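Side-chain contact in AAEL008620-PA odorant-binding protein (Aedes aegypti, PDB 5V13), which binds juvenile hormone in mosquito hemolymph as a secreted member of the odorant-binding protein family: residues A130-Y133 with A134-S138. Numbering follows the deposited sequence.
Sequences ATFY and ATHHS
The carbonyl oxygen of Thr-131 is gripped twice by Thr-135, once by the backbone N at 3.0 Å and once by the hydroxyl OG1 at 2.8 Å. This is the last turn of helix 122-135 in a mainly helical odorant-binding-protein fold. The two donors reach the oxygen from opposite faces of the carbonyl plane, with OG1 well above it. A chi1 of -54° holds OG1 beside the backbone N of Thr-135 and anti to its carbonyl carbon, which turns the hydroxyl back toward the preceding turn. His-136 N still closes a turn on Phe-132 O, 3.0 Å away, but His-136 itself leaves helical geometry and becomes the N-cap of helix 137-143. At this break between the helices Tyr-133 O lies close to His-137 N without a hydrogen bond, the angle being poor.

Two aromatic pairs span the junction. On the buried side, facing helix 99-113, the side chains of Phe-132 and His-136 cross at about a right angle; CE1 of Phe-132 is 3.7 Å from CD2 of His-136, and the ring planes are inclined at 47°. His-136 NE2 is hydrogen-bonded to Asn-108 of that helix. The His-137 ring sets its edge to the face of Tyr-133 in an offset edge-to-face pair, planes at 73°. Tyr-133 OH and His-137 NE2 both hydrogen-bond to the carbonyl of Trp-53, which helps fix how the two rings are turned. Tyr-133 also touches the bound juvenile hormone, and its CE2 lies 3.5 Å from CD2 of His-137.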
loop_
_atom_site.group_PDB
_atom_site.type_symbol
_atom_site.label_atom_id
_atom_site.label_comp_id
_atom_site.label_asym_id
_atom_site.label_seq_id
_atom_site.Cartn_x
_atom_site.Cartn_y
_atom_site.Cartn_z
ATOM N N ALA B 130 -29.651 20.426 2.735
ATOM C CA ALA B 130 -30.536 19.420 2.143
ATOM C C ALA B 130 -30.577 19.498 0.618
ATOM O O ALA B 130 -30.458 18.470 -0.061
ATOM C CB ALA B 130 -31.943 19.555 2.732
ATOM N N THR B 131 -30.743 20.706 0.055
ATOM C CA THR B 131 -30.905 20.828 -1.398
ATOM C C THR B 131 -29.642 20.384 -2.133
ATOM O O THR B 131 -29.702 19.613 -3.101
ATOM C CB THR B 131 -31.262 22.269 -1.784
ATOM O OG1 THR B 131 -32.549 22.619 -1.250
ATOM C CG2 THR B 131 -31.317 22.422 -3.298
ATOM N N PHE B 132 -28.484 20.867 -1.681
ATOM C CA PHE B 132 -27.215 20.462 -2.282
ATOM C C PHE B 132 -27.012 18.958 -2.176
ATOM O O PHE B 132 -26.559 18.304 -3.126
ATOM C CB PHE B 132 -26.071 21.209 -1.585
ATOM C CG PHE B 132 -24.702 20.884 -2.118
ATOM C CD1 PHE B 132 -24.261 21.432 -3.310
ATOM C CD2 PHE B 132 -23.830 20.070 -1.393
ATOM C CE1 PHE B 132 -22.994 21.137 -3.799
ATOM C CE2 PHE B 132 -22.560 19.778 -1.866
ATOM C CZ PHE B 132 -22.135 20.315 -3.074
ATOM N N TYR B 133 -27.312 18.394 -1.014
ATOM C CA TYR B 133 -27.093 16.970 -0.822
ATOM C C TYR B 133 -27.998 16.144 -1.729
ATOM O O TYR B 133 -27.575 15.108 -2.257
ATOM C CB TYR B 133 -27.307 16.607 0.646
ATOM C CG TYR B 133 -26.911 15.187 0.972
ATOM C CD1 TYR B 133 -25.576 14.817 1.013
ATOM C CD2 TYR B 133 -27.874 14.225 1.252
ATOM C CE1 TYR B 133 -25.205 13.527 1.307
ATOM C CE2 TYR B 133 -27.514 12.927 1.547
ATOM C CZ TYR B 133 -26.178 12.588 1.579
ATOM O OH TYR B 133 -25.813 11.300 1.889
ATOM N N ALA B 134 -29.246 16.583 -1.923
ATOM C CA ALA B 134 -30.161 15.828 -2.777
ATOM C C ALA B 134 -29.742 15.922 -4.234
ATOM O O ALA B 134 -29.819 14.935 -4.976
ATOM C CB ALA B 134 -31.601 16.325 -2.597
ATOM N N THR B 135 -29.259 17.093 -4.646
ATOM C CA THR B 135 -28.935 17.344 -6.041
ATOM C C THR B 135 -27.632 16.679 -6.462
ATOM O O THR B 135 -27.484 16.326 -7.639
ATOM C CB THR B 135 -28.877 18.860 -6.284
ATOM O OG1 THR B 135 -30.102 19.462 -5.842
ATOM C CG2 THR B 135 -28.671 19.185 -7.766
ATOM N N HIS B 136 -26.685 16.487 -5.526
ATOM C CA HIS B 136 -25.367 15.947 -5.848
ATOM C C HIS B 136 -25.030 14.721 -5.009
ATOM O O HIS B 136 -23.860 14.447 -4.745
ATOM C CB HIS B 136 -24.297 17.028 -5.691
ATOM C CG HIS B 136 -24.513 18.185 -6.608
ATOM N ND1 HIS B 136 -24.272 18.111 -7.964
ATOM C CD2 HIS B 136 -25.016 19.422 -6.383
ATOM C CE1 HIS B 136 -24.584 19.263 -8.529
ATOM N NE2 HIS B 136 -25.034 20.078 -7.591
ATOM N N HIS B 137 -26.059 13.970 -4.610
ATOM C CA HIS B 137 -25.916 12.847 -3.688
ATOM C C HIS B 137 -24.796 11.891 -4.103
ATOM O O HIS B 137 -23.862 11.631 -3.335
ATOM C CB HIS B 137 -27.263 12.113 -3.609
ATOM C CG HIS B 137 -27.281 10.972 -2.646
ATOM N ND1 HIS B 137 -26.968 9.682 -3.016
ATOM C CD2 HIS B 137 -27.584 10.923 -1.326
ATOM C CE1 HIS B 137 -27.069 8.888 -1.962
ATOM N NE2 HIS B 137 -27.443 9.617 -0.927
ATOM N N SER B 138 -24.885 11.340 -5.313
ATOM C CA SER B 138 -23.932 10.300 -5.705
ATOM C C SER B 138 -22.532 10.860 -5.918
ATOM O O SER B 138 -21.542 10.136 -5.733
ATOM C CB SER B 138 -24.421 9.589 -6.969
ATOM O OG SER B 138 -24.436 10.478 -8.070
#